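Local coordinates for protein amidohydrolase (Brucella melitensis biovar Abortus, PDB 4F0L) that probably acts as a metal-dependent deaminase of the amidohydrolase family, related to formimidoylglutamate deiminase, and carries an iron(III) ion in its barrel, at residues B[26-30]-B[41-46]; B[13-19]-B[51-57]; B[322-326]-B[371-376]; B[154-158]-B[438-442]; B[299-305]-B[338-343]. All blocks are in the same frame, centred on the assembly; numbering follows the deposited sequence.

From the N terminus, contact 2 closes the first loop by pairing residues 13-19 with 51-57, and contact 1 (26-30 with 41-46) is nested inside it. The two touch, because strands 29-34 and 12-16 are neighbours in one four-stranded sheet of the N-terminal region. Contact 4 (154-158 with 438-442) follows in series and spans most of the barrel, tying the end of helix 145-157 to the last strand, 438-439. Contacts 3 and 5 lie inside that span. Their segments interleave along the chain, 299-305, 322-326, 338-343 and 371-376, so the two loops cross. Their meeting point is where G325 O probably receives L299 N, joining the last two strands of the barrel.

Contact 1. Residues B[26-30]-B[41-46]; sequences AENVR and IETGVL
R30 and E42 form the antiparallel hydrogen-bonded pair that closes the hairpin 29-34/37-42. R30 N gives to E42 O at 2.8 Å, and E42 N returns to R30 O at 3.0 Å. The tight part continues on the face of V29 and I41, where V29 CG1 lies 3.7 Å from I41 CG2, side by side and pointing the same way. With CG1 anti to the backbone N (chi1 -178°), V29 turns its CG2 to T43. The methyl of T43, CG2, also meets A26 CB at 3.7 Å, and L21 of strand 19-21 touches A26, I41 and T43. N28, with positive phi, makes a G1 beta bulge with V29 opposite A16. There the second chain stays bonded, G44 N to E27 O at 3.0 Å and V45 N to N28 O along an almost straight N-H (175°). The other face is looser and partly in solvent. V45 CG2 crosses R30 CB at 3.7 Å, while R30 NH1 stays 4.1 Å from E42 OE1, too far for a salt bridge. The guanidinium pairs with D51 and lies against F13, which implies that backbone bonds hold the hairpin while the arginine's charge is probably balanced mainly by D51, outside it.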
# COMPACT_ATOMS: atom_id res chain seq x y z
N ALA B 26 -22.88 -12.15 -11.07
CA ALA B 26 -24.15 -12.15 -11.80
C ALA B 26 -24.51 -10.72 -12.12
O ALA B 26 -24.06 -9.78 -11.45
CB ALA B 26 -25.25 -12.79 -10.96
N GLU B 27 -25.34 -10.56 -13.14
CA GLU B 27 -25.78 -9.25 -13.57
C GLU B 27 -27.25 -9.00 -13.25
O GLU B 27 -28.07 -9.94 -13.23
CB GLU B 27 -25.56 -9.10 -15.08
CG GLU B 27 -24.09 -9.15 -15.47
CD GLU B 27 -23.93 -8.94 -16.96
OE1 GLU B 27 -23.82 -9.95 -17.69
OE2 GLU B 27 -24.00 -7.78 -17.40
N ASN B 28 -27.56 -7.73 -13.03
CA ASN B 28 -28.91 -7.28 -12.80
C ASN B 28 -29.53 -8.04 -11.62
O ASN B 28 -30.55 -8.72 -11.76
CB ASN B 28 -29.74 -7.41 -14.10
CG ASN B 28 -29.40 -6.32 -15.10
OD1 ASN B 28 -29.18 -5.19 -14.72
ND2 ASN B 28 -29.30 -6.66 -16.38
N VAL B 29 -28.90 -7.89 -10.47
CA VAL B 29 -29.19 -8.67 -9.27
C VAL B 29 -30.05 -7.84 -8.32
O VAL B 29 -29.67 -6.73 -7.93
CB VAL B 29 -27.86 -9.09 -8.57
CG1 VAL B 29 -28.09 -9.97 -7.33
CG2 VAL B 29 -26.95 -9.85 -9.55
N ARG B 30 -31.23 -8.36 -7.98
CA ARG B 30 -32.10 -7.69 -7.04
C ARG B 30 -31.92 -8.33 -5.66
O ARG B 30 -32.15 -9.52 -5.50
CB ARG B 30 -33.53 -7.83 -7.52
CG ARG B 30 -34.45 -6.81 -6.98
CD ARG B 30 -35.69 -6.70 -7.88
NE ARG B 30 -36.57 -5.75 -7.23
CZ ARG B 30 -37.75 -6.03 -6.70
NH1 ARG B 30 -38.26 -7.25 -6.75
NH2 ARG B 30 -38.44 -5.07 -6.11
N ILE B 41 -32.58 -13.07 -3.36
CA ILE B 41 -31.63 -12.67 -4.38
C ILE B 41 -32.15 -13.22 -5.70
O ILE B 41 -32.36 -14.42 -5.82
CB ILE B 41 -30.21 -13.23 -4.14
CG1 ILE B 41 -29.62 -12.70 -2.83
CG2 ILE B 41 -29.28 -12.83 -5.28
CD1 ILE B 41 -28.36 -13.48 -2.43
N GLU B 42 -32.34 -12.33 -6.67
CA GLU B 42 -32.90 -12.65 -7.99
C GLU B 42 -31.92 -12.11 -9.02
O GLU B 42 -31.54 -10.96 -8.92
CB GLU B 42 -34.21 -11.88 -8.18
CG GLU B 42 -35.51 -12.63 -8.00
CD GLU B 42 -36.65 -11.94 -8.79
OE1 GLU B 42 -36.93 -10.74 -8.49
OE2 GLU B 42 -37.23 -12.56 -9.73
N THR B 43 -31.50 -12.91 -10.00
CA THR B 43 -30.54 -12.43 -11.00
C THR B 43 -31.22 -12.25 -12.38
O THR B 43 -32.27 -12.83 -12.63
CB THR B 43 -29.34 -13.35 -11.16
OG1 THR B 43 -29.77 -14.59 -11.71
CG2 THR B 43 -28.65 -13.63 -9.82
N GLY B 44 -30.64 -11.41 -13.21
CA GLY B 44 -31.15 -11.14 -14.54
C GLY B 44 -32.52 -10.50 -14.55
O GLY B 44 -33.34 -10.85 -15.41
N VAL B 45 -32.80 -9.56 -13.63
CA VAL B 45 -34.13 -8.90 -13.56
C VAL B 45 -33.97 -7.39 -13.66
O VAL B 45 -32.91 -6.86 -13.38
CB VAL B 45 -34.95 -9.24 -12.28
CG1 VAL B 45 -35.30 -10.72 -12.25
CG2 VAL B 45 -34.19 -8.86 -11.02
N LEU B 46 -35.01 -6.69 -14.12
CA LEU B 46 -35.00 -5.24 -14.20
C LEU B 46 -35.21 -4.71 -12.80
O LEU B 46 -35.72 -5.44 -11.95
CB LEU B 46 -36.11 -4.72 -15.10
CG LEU B 46 -36.05 -5.08 -16.58
CD1 LEU B 46 -37.25 -4.47 -17.26
CD2 LEU B 46 -34.76 -4.61 -17.24

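Contact 2. Residues B[13-19]-B[51-57]; sequences FIHARQA and DERQSVV
I14 and E52, H15 and R53, and A16 and Q54 pair in register as parallel strands, and Q18 and V56, A19 and V57 resume past a corner in both chains. Six backbone hydrogen bonds carry the pairing. H15 is gripped at both ends, its N giving to E52 O at 2.8 Å and its O receiving Q54 N at 2.7 Å. At the corner, R17 N reaches Q54 O and Q18 N reaches S55 O at 3.0 Å. One water adds to this, accepting from Q18 NE2, which also bonds to A406 O, at 2.7 Å and donating to S55 O. On one face I14 rests on the aliphatic parts of its partners, CD1 3.8 Å from E52 CB and CG2 on Q54 CG. The apolar contact there is A16 CB with V57 CG2 at 3.7 Å, V57 holding CG1 anti to its N (chi1 170°). The carboxylate of D51, salt-bridged to R30, brings OD1 to 3.3 Å from F13 CB, its plane 25° from the ring. Beyond the pair, strand 29-34 bonds to the far side of 12-16, W427 of strand 422-428 packs on I14, E52 and Q54, and V56 bonds on to L398.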
# COMPACT_ATOMS: atom_id res chain seq x y z
N PHE B 13 -35.25 -3.00 -1.28
CA PHE B 13 -34.54 -3.67 -2.38
C PHE B 13 -33.37 -2.85 -2.92
O PHE B 13 -33.52 -1.67 -3.19
CB PHE B 13 -35.48 -3.98 -3.53
CG PHE B 13 -36.45 -5.09 -3.24
CD1 PHE B 13 -36.10 -6.40 -3.48
CD2 PHE B 13 -37.71 -4.81 -2.72
CE1 PHE B 13 -36.99 -7.43 -3.21
CE2 PHE B 13 -38.60 -5.83 -2.44
CZ PHE B 13 -38.24 -7.15 -2.68
N ILE B 14 -32.22 -3.51 -3.10
CA ILE B 14 -31.09 -2.94 -3.80
C ILE B 14 -31.01 -3.65 -5.15
O ILE B 14 -31.03 -4.87 -5.22
CB ILE B 14 -29.74 -3.17 -3.04
CG1 ILE B 14 -29.74 -2.62 -1.59
CG2 ILE B 14 -28.56 -2.64 -3.83
CD1 ILE B 14 -30.13 -1.17 -1.44
N HIS B 15 -30.85 -2.90 -6.23
CA HIS B 15 -30.61 -3.50 -7.55
C HIS B 15 -29.19 -3.19 -7.97
O HIS B 15 -28.79 -2.03 -8.03
CB HIS B 15 -31.62 -3.01 -8.60
CG HIS B 15 -31.45 -3.66 -9.97
ND1 HIS B 15 -30.52 -3.23 -10.85
CD2 HIS B 15 -32.10 -4.74 -10.58
CE1 HIS B 15 -30.58 -3.98 -11.96
NE2 HIS B 15 -31.55 -4.91 -11.79
N ALA B 16 -28.42 -4.24 -8.25
CA ALA B 16 -27.02 -4.12 -8.62
C ALA B 16 -26.83 -4.51 -10.06
O ALA B 16 -27.23 -5.61 -10.47
CB ALA B 16 -26.19 -5.04 -7.75
N ARG B 17 -26.15 -3.67 -10.83
CA ARG B 17 -25.82 -4.05 -12.20
C ARG B 17 -24.93 -5.27 -12.24
O ARG B 17 -25.08 -6.10 -13.09
CB ARG B 17 -25.09 -2.92 -12.94
CG ARG B 17 -25.97 -1.90 -13.58
CD ARG B 17 -25.22 -1.11 -14.65
NE ARG B 17 -26.11 -0.09 -15.20
CZ ARG B 17 -26.47 1.03 -14.57
NH1 ARG B 17 -26.00 1.33 -13.35
NH2 ARG B 17 -27.31 1.88 -15.19
N GLN B 18 -23.98 -5.37 -11.30
CA GLN B 18 -23.20 -6.59 -11.09
C GLN B 18 -23.08 -6.84 -9.60
O GLN B 18 -22.90 -5.91 -8.83
CB GLN B 18 -21.78 -6.47 -11.66
CG GLN B 18 -21.67 -6.13 -13.14
CD GLN B 18 -20.24 -5.97 -13.58
OE1 GLN B 18 -19.52 -6.95 -13.78
NE2 GLN B 18 -19.80 -4.72 -13.74
N ALA B 19 -23.13 -8.10 -9.21
CA ALA B 19 -22.94 -8.47 -7.83
C ALA B 19 -22.19 -9.77 -7.78
O ALA B 19 -22.41 -10.66 -8.60
CB ALA B 19 -24.27 -8.60 -7.12
N ASP B 51 -36.58 0.31 -6.23
CA ASP B 51 -35.28 -0.28 -5.89
C ASP B 51 -34.21 0.80 -5.84
O ASP B 51 -34.22 1.69 -6.64
CB ASP B 51 -34.84 -1.29 -6.93
CG ASP B 51 -35.73 -2.52 -6.97
OD1 ASP B 51 -36.73 -2.57 -6.24
OD2 ASP B 51 -35.40 -3.45 -7.74
N GLU B 52 -33.32 0.72 -4.87
CA GLU B 52 -32.15 1.56 -4.86
C GLU B 52 -31.09 0.97 -5.78
O GLU B 52 -30.73 -0.20 -5.66
CB GLU B 52 -31.59 1.66 -3.46
CG GLU B 52 -30.43 2.62 -3.36
CD GLU B 52 -29.85 2.63 -1.97
OE1 GLU B 52 -30.57 2.25 -1.03
OE2 GLU B 52 -28.68 2.97 -1.82
N ARG B 53 -30.60 1.78 -6.71
CA ARG B 53 -29.74 1.29 -7.78
C ARG B 53 -28.26 1.41 -7.45
O ARG B 53 -27.81 2.46 -7.02
CB ARG B 53 -30.01 2.10 -9.06
CG ARG B 53 -31.47 2.11 -9.44
CD ARG B 53 -31.72 1.08 -10.48
NE ARG B 53 -31.44 1.62 -11.81
CZ ARG B 53 -32.36 2.12 -12.61
NH1 ARG B 53 -33.65 2.15 -12.26
NH2 ARG B 53 -31.99 2.61 -13.80
N GLN B 54 -27.52 0.34 -7.65
CA GLN B 54 -26.07 0.36 -7.45
C GLN B 54 -25.39 -0.29 -8.68
O GLN B 54 -26.00 -1.10 -9.39
CB GLN B 54 -25.71 -0.37 -6.14
CG GLN B 54 -26.31 0.25 -4.89
CD GLN B 54 -25.59 1.54 -4.46
OE1 GLN B 54 -24.42 1.72 -4.75
NE2 GLN B 54 -26.29 2.41 -3.74
N SER B 55 -24.15 0.10 -8.94
CA SER B 55 -23.40 -0.44 -10.06
C SER B 55 -22.77 -1.78 -9.75
O SER B 55 -22.95 -2.71 -10.52
CB SER B 55 -22.32 0.55 -10.52
OG SER B 55 -22.95 1.76 -10.91
N VAL B 56 -22.02 -1.87 -8.65
CA VAL B 56 -21.25 -3.05 -8.33
C VAL B 56 -21.33 -3.32 -6.83
O VAL B 56 -20.97 -2.47 -6.05
CB VAL B 56 -19.79 -2.93 -8.73
CG1 VAL B 56 -19.00 -4.16 -8.26
CG2 VAL B 56 -19.66 -2.74 -10.24
N VAL B 57 -21.84 -4.50 -6.46
CA VAL B 57 -22.08 -4.88 -5.05
C VAL B 57 -21.31 -6.16 -4.74
O VAL B 57 -21.29 -7.11 -5.54
CB VAL B 57 -23.58 -5.06 -4.74
CG1 VAL B 57 -23.78 -5.68 -3.35
CG2 VAL B 57 -24.29 -3.71 -4.84
O HOH W 1 -21.46 -2.68 -13.14

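Contact 3. Residues B[322-326]-B[371-376]; sequences GKFGI and GAVLGG
F324 and A372 carry the meeting of the eighth strand of a (beta/alpha)8 barrel, 323-326, with the 371-376 turn of helix 364-379, whose axis lies at 97° to the strand. The axes of the two short segments come within 5.5 Å, close enough to need small residues on the helix. Apolar contact comes first. With CG between the backbone N and the carbonyl carbon (chi1 80°), the ring of F324, though its CB points away, returns over the helix. One ring face covers G371 O and A372 CA, while CE2 touches A372 CB at 3.6 Å. At the exposed end, K323 CE meets L374 CD2 obliquely at 3.8 Å. The polar contacts are water-mediated: one water accepts from F324 N at 2.9 Å and donates to G371 O, and another links I326 N to A372 O, reaching the latter at 2.8 Å. CH...O contacts gather on F324 O, which A372 CA approaches at 3.6 Å. Around them, L343 packs on the same ring, and I326 bonds to L64 of strand 56-66, where the barrel closes. I326 lies about 8 Å, side chain to side chain, from the iron ligand H65. G375 leaves room for the carbonyl, with its CA only 3.1 Å from F324 O.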
# COMPACT_ATOMS: atom_id res chain seq x y z
N GLY B 322 -6.62 -24.74 2.82
CA GLY B 322 -6.68 -23.84 3.96
C GLY B 322 -7.48 -22.61 3.63
O GLY B 322 -7.50 -22.18 2.49
N LYS B 323 -8.16 -22.05 4.62
CA LYS B 323 -8.93 -20.85 4.45
C LYS B 323 -8.37 -19.74 5.34
O LYS B 323 -7.81 -20.02 6.41
CB LYS B 323 -10.39 -21.12 4.81
CG LYS B 323 -11.15 -22.00 3.82
CD LYS B 323 -12.53 -22.35 4.41
CE LYS B 323 -13.41 -23.10 3.43
NZ LYS B 323 -13.04 -24.51 3.33
N PHE B 324 -8.55 -18.49 4.93
CA PHE B 324 -7.97 -17.33 5.63
C PHE B 324 -8.92 -16.14 5.66
O PHE B 324 -9.88 -16.08 4.87
CB PHE B 324 -6.66 -16.91 4.95
CG PHE B 324 -6.86 -16.08 3.70
CD1 PHE B 324 -7.15 -16.66 2.50
CD2 PHE B 324 -6.76 -14.68 3.77
CE1 PHE B 324 -7.36 -15.90 1.36
CE2 PHE B 324 -6.98 -13.89 2.63
CZ PHE B 324 -7.29 -14.52 1.42
N GLY B 325 -8.65 -15.22 6.58
CA GLY B 325 -9.19 -13.88 6.57
C GLY B 325 -8.12 -12.83 6.87
O GLY B 325 -6.94 -13.15 7.13
N ILE B 326 -8.52 -11.57 6.84
CA ILE B 326 -7.62 -10.47 7.09
C ILE B 326 -8.06 -9.62 8.27
O ILE B 326 -9.27 -9.42 8.50
CB ILE B 326 -7.44 -9.54 5.87
CG1 ILE B 326 -8.81 -9.07 5.32
CG2 ILE B 326 -6.60 -10.25 4.80
CD1 ILE B 326 -8.72 -7.97 4.27
N GLY B 371 -11.73 -15.36 -0.99
CA GLY B 371 -11.13 -16.16 0.09
C GLY B 371 -11.23 -15.45 1.44
O GLY B 371 -11.61 -16.06 2.45
N ALA B 372 -10.93 -14.15 1.44
CA ALA B 372 -10.88 -13.42 2.69
C ALA B 372 -12.26 -13.20 3.28
O ALA B 372 -12.41 -13.21 4.53
CB ALA B 372 -10.13 -12.09 2.51
N VAL B 373 -13.26 -12.99 2.42
CA VAL B 373 -14.66 -12.94 2.90
C VAL B 373 -15.08 -14.27 3.53
O VAL B 373 -15.70 -14.28 4.60
CB VAL B 373 -15.65 -12.59 1.77
CG1 VAL B 373 -17.10 -12.82 2.23
CG2 VAL B 373 -15.43 -11.12 1.31
N LEU B 374 -14.82 -15.38 2.82
CA LEU B 374 -15.20 -16.73 3.24
C LEU B 374 -14.55 -17.13 4.56
O LEU B 374 -15.26 -17.51 5.52
CB LEU B 374 -14.86 -17.76 2.14
CG LEU B 374 -15.16 -19.24 2.40
CD1 LEU B 374 -16.65 -19.51 2.47
CD2 LEU B 374 -14.49 -20.11 1.33
N GLY B 375 -13.24 -17.06 4.64
CA GLY B 375 -12.52 -17.47 5.85
C GLY B 375 -12.76 -16.51 6.99
O GLY B 375 -12.91 -16.89 8.14
N GLY B 376 -12.87 -15.23 6.65
CA GLY B 376 -13.20 -14.24 7.64
C GLY B 376 -14.50 -14.50 8.37
O GLY B 376 -14.56 -14.47 9.58
O HOH W 2 -10.30 -18.52 2.61
O HOH W 3 -11.50 -11.54 6.62

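Contact 4. Residues B[154-158]-B[438-442]; sequences ATTAG and RHRLR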
# COMPACT_ATOMS: atom_id res chain seq x y z
N ALA B 154 -18.97 -0.21 18.90
CA ALA B 154 -19.51 -0.96 17.77
C ALA B 154 -20.99 -0.63 17.50
O ALA B 154 -21.40 -0.46 16.34
CB ALA B 154 -19.32 -2.47 17.97
N THR B 155 -21.80 -0.53 18.58
CA THR B 155 -23.20 -0.20 18.46
C THR B 155 -23.40 1.17 17.84
O THR B 155 -24.21 1.34 16.91
CB THR B 155 -23.92 -0.25 19.82
OG1 THR B 155 -23.81 -1.57 20.34
CG2 THR B 155 -25.43 0.13 19.68
N THR B 156 -22.65 2.15 18.31
CA THR B 156 -22.77 3.50 17.78
C THR B 156 -22.37 3.51 16.31
O THR B 156 -23.01 4.19 15.49
CB THR B 156 -21.88 4.51 18.55
OG1 THR B 156 -22.25 4.51 19.92
CG2 THR B 156 -21.98 5.93 17.96
N ALA B 157 -21.31 2.77 15.99
CA ALA B 157 -20.80 2.72 14.60
C ALA B 157 -21.74 1.98 13.65
O ALA B 157 -21.75 2.23 12.43
CB ALA B 157 -19.41 2.08 14.56
N GLY B 158 -22.52 1.07 14.22
CA GLY B 158 -23.33 0.12 13.46
C GLY B 158 -22.46 -1.00 12.90
O GLY B 158 -22.82 -1.62 11.93
N ARG B 438 -18.45 8.07 2.97
CA ARG B 438 -18.53 8.77 4.25
C ARG B 438 -19.52 8.08 5.22
O ARG B 438 -20.69 7.89 4.92
CB ARG B 438 -18.97 10.20 3.99
CG ARG B 438 -19.20 11.02 5.25
CD ARG B 438 -19.74 12.43 4.92
NE ARG B 438 -18.67 13.33 4.57
CZ ARG B 438 -17.91 13.98 5.44
NH1 ARG B 438 -18.11 13.89 6.73
NH2 ARG B 438 -16.95 14.78 4.99
N HIS B 439 -19.02 7.74 6.40
CA HIS B 439 -19.86 7.27 7.49
C HIS B 439 -20.68 8.38 8.02
O HIS B 439 -20.20 9.49 8.22
CB HIS B 439 -19.00 6.71 8.62
CG HIS B 439 -19.77 5.92 9.68
ND1 HIS B 439 -20.50 6.53 10.66
CD2 HIS B 439 -19.89 4.56 9.91
CE1 HIS B 439 -21.04 5.61 11.45
NE2 HIS B 439 -20.68 4.39 10.99
N ARG B 440 -21.94 8.06 8.29
CA ARG B 440 -22.89 9.04 8.80
C ARG B 440 -22.43 9.78 10.08
O ARG B 440 -22.89 10.86 10.31
CB ARG B 440 -24.26 8.36 9.01
CG ARG B 440 -24.23 7.18 9.95
CD ARG B 440 -25.60 6.54 10.13
NE ARG B 440 -26.09 6.77 11.50
CZ ARG B 440 -25.59 6.19 12.60
NH1 ARG B 440 -26.12 6.50 13.76
NH2 ARG B 440 -24.56 5.29 12.58
N LEU B 441 -21.54 9.21 10.89
CA LEU B 441 -21.01 9.87 12.11
C LEU B 441 -19.48 10.20 12.09
O LEU B 441 -18.84 10.39 13.14
CB LEU B 441 -21.29 8.92 13.30
CG LEU B 441 -22.72 8.60 13.76
CD1 LEU B 441 -22.73 7.77 15.06
CD2 LEU B 441 -23.52 9.87 13.94
N ARG B 442 -18.87 10.26 10.89
CA ARG B 442 -17.41 10.45 10.82
C ARG B 442 -16.94 11.67 11.59
O ARG B 442 -16.03 11.58 12.42
CB ARG B 442 -16.92 10.54 9.35
CG ARG B 442 -15.41 10.70 9.21
CD ARG B 442 -14.99 11.39 7.91
NE ARG B 442 -15.20 10.52 6.75
CZ ARG B 442 -14.96 10.87 5.49
NH1 ARG B 442 -14.54 12.08 5.18
NH2 ARG B 442 -15.14 9.97 4.52
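H439 NE2 donates to A157 O at 2.8 Å, the strongest polar link between a strand-and-turn segment and the end of a helix. The helix 145-157 stops in a Schellman motif with G158, of positive phi, at C-prime, and A157 lies in its last turn. The bond is nearly straight (163°), uses a lone pair of A157 O, and has the oxygen 1° out of the ring plane. ND1 of the imidazole accepts L441 N at 2.9 Å inside the type I turn from H439 to R442. The two bonds fix the ring's rotation and are consistent with a neutral tautomer protonated on NE2. CG anti to the backbone N (chi1 -168°) carries the ring to the helix, and V115 and L118 of helix 103-119 pack on it. R440 adds a weak bond, NH2 to T156 O at 3.5 Å, in the guanidinium plane; the same nitrogen also bonds to Q433. The R440 chain bends at chi3, and L441 CG lies over one guanidinium face, toward the rim. Furthest out, the side chains of T156 and L441 meet at about a right angle, with T156 CG2 3.5 Å from L441 CD1.

Contact 5. Residues B[299-305]-B[338-343]; sequences LCPVTEA and DELRQL
E339 folds its side chain back against the first turn of helix 301-306, and that conformation governs how it meets P301 and V302. CG is anti to its carbonyl carbon (chi1 -62°), and a bend at chi2 (-73°) carries the carboxylate across both residues at about a right angle. OE1 receives V302 N at 2.8 Å from the syn side, some way out of the carboxylate plane. The same oxygen also lies 3.0 Å from P301 CD. OE2 rests 3.4 Å from V302 CB and is met by a water to which T303 N donates. The carboxylate thus takes V302 N directly and T303 N through the water at the helix start, where C300 is the N-cap. C300 N is in turn held by E304 OE2, which also bonds to H278. This is the region just after the seventh strand of the (beta/alpha)8 barrel, beside the metal site: the side chain of C300 lies about 4 Å from those of the iron ligands H65 and D329. In Q342, CG anti to the backbone N (chi1 175°) packs at 3.5 Å on P301 O, and the bend at chi2 then turns the amide, with NE2, toward A305 CB. NE2 also gives to a water that donates to P301 O at 2.7 Å. Further back, L343 CB faces P301 CG, and its CD1 meets L299 CD1 at 3.9 Å, the leucines crossing at about a right angle. A305 also touches Y345 of the second subunit, and Q342 touches L349 of that subunit.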
# COMPACT_ATOMS: atom_id res chain seq x y z
N LEU B 299 -4.74 -13.70 8.90
CA LEU B 299 -3.61 -12.98 8.33
C LEU B 299 -3.75 -11.47 8.55
O LEU B 299 -4.83 -10.88 8.34
CB LEU B 299 -3.51 -13.30 6.83
CG LEU B 299 -3.33 -14.78 6.45
CD1 LEU B 299 -3.10 -14.93 4.93
CD2 LEU B 299 -2.17 -15.42 7.25
N CYS B 300 -2.63 -10.84 8.89
CA CYS B 300 -2.57 -9.41 9.14
C CYS B 300 -1.43 -8.82 8.34
O CYS B 300 -0.42 -8.41 8.91
CB CYS B 300 -2.40 -9.15 10.65
SG CYS B 300 -3.71 -9.94 11.68
N PRO B 301 -1.58 -8.74 6.99
CA PRO B 301 -0.42 -8.50 6.16
C PRO B 301 0.27 -7.13 6.36
O PRO B 301 1.51 -7.06 6.40
CB PRO B 301 -0.94 -8.65 4.72
CG PRO B 301 -2.18 -9.47 4.83
CD PRO B 301 -2.76 -9.22 6.20
N VAL B 302 -0.53 -6.06 6.48
CA VAL B 302 0.04 -4.74 6.72
C VAL B 302 0.75 -4.65 8.04
O VAL B 302 1.88 -4.16 8.09
CB VAL B 302 -1.01 -3.64 6.57
CG1 VAL B 302 -0.52 -2.28 7.11
CG2 VAL B 302 -1.36 -3.59 5.08
N THR B 303 0.15 -5.14 9.11
CA THR B 303 0.81 -5.13 10.41
C THR B 303 2.05 -6.01 10.41
O THR B 303 3.08 -5.62 10.94
CB THR B 303 -0.15 -5.54 11.57
OG1 THR B 303 -1.19 -4.56 11.67
CG2 THR B 303 0.60 -5.58 12.95
N GLU B 304 1.98 -7.17 9.78
CA GLU B 304 3.12 -8.08 9.72
C GLU B 304 4.30 -7.41 8.99
O GLU B 304 5.47 -7.59 9.36
CB GLU B 304 2.71 -9.41 9.04
CG GLU B 304 1.91 -10.34 9.97
CD GLU B 304 0.95 -11.28 9.25
OE1 GLU B 304 1.16 -11.59 8.07
OE2 GLU B 304 -0.03 -11.73 9.88
N ALA B 305 4.00 -6.68 7.92
CA ALA B 305 5.05 -5.90 7.22
C ALA B 305 5.60 -4.78 8.12
O ALA B 305 6.81 -4.59 8.20
CB ALA B 305 4.49 -5.27 5.95
N ASP B 338 -5.30 -2.50 0.73
CA ASP B 338 -4.00 -2.48 1.36
C ASP B 338 -3.57 -3.85 1.88
O ASP B 338 -2.43 -4.25 1.64
CB ASP B 338 -3.99 -1.44 2.47
CG ASP B 338 -4.29 -0.06 1.94
OD1 ASP B 338 -3.40 0.61 1.40
OD2 ASP B 338 -5.45 0.34 2.01
N GLU B 339 -4.47 -4.54 2.58
CA GLU B 339 -4.16 -5.83 3.11
C GLU B 339 -3.97 -6.91 2.05
O GLU B 339 -2.99 -7.69 2.08
CB GLU B 339 -5.21 -6.29 4.11
CG GLU B 339 -5.33 -5.39 5.32
CD GLU B 339 -4.19 -5.48 6.33
OE1 GLU B 339 -3.29 -6.30 6.13
OE2 GLU B 339 -4.19 -4.70 7.32
N LEU B 340 -4.89 -6.98 1.11
CA LEU B 340 -4.84 -8.02 0.10
C LEU B 340 -3.65 -7.79 -0.82
O LEU B 340 -2.95 -8.76 -1.22
CB LEU B 340 -6.15 -8.07 -0.70
CG LEU B 340 -7.38 -8.52 0.10
CD1 LEU B 340 -8.62 -8.59 -0.80
CD2 LEU B 340 -7.11 -9.86 0.81
N ARG B 341 -3.44 -6.54 -1.22
CA ARG B 341 -2.29 -6.22 -2.06
C ARG B 341 -1.00 -6.64 -1.35
O ARG B 341 -0.13 -7.27 -1.96
CB ARG B 341 -2.30 -4.73 -2.36
CG ARG B 341 -1.27 -4.26 -3.30
CD ARG B 341 -1.62 -2.86 -3.84
NE ARG B 341 -1.57 -1.85 -2.80
CZ ARG B 341 -2.61 -1.17 -2.30
NH1 ARG B 341 -2.40 -0.28 -1.35
NH2 ARG B 341 -3.85 -1.34 -2.73
N GLN B 342 -0.86 -6.27 -0.08
CA GLN B 342 0.34 -6.64 0.68
C GLN B 342 0.53 -8.16 0.78
O GLN B 342 1.64 -8.67 0.62
CB GLN B 342 0.34 -5.98 2.06
CG GLN B 342 1.49 -6.38 2.99
CD GLN B 342 2.85 -6.03 2.44
OE1 GLN B 342 3.00 -5.00 1.79
NE2 GLN B 342 3.85 -6.90 2.66
N LEU B 343 -0.57 -8.90 1.01
CA LEU B 343 -0.49 -10.35 1.00
C LEU B 343 0.09 -10.87 -0.33
O LEU B 343 1.11 -11.58 -0.33
CB LEU B 343 -1.86 -10.95 1.28
CG LEU B 343 -1.98 -12.47 1.22
CD1 LEU B 343 -1.00 -13.16 2.18
CD2 LEU B 343 -3.45 -12.86 1.46
O HOH W 4 3.06 -8.64 4.85
O HOH W 5 -2.72 -5.61 9.26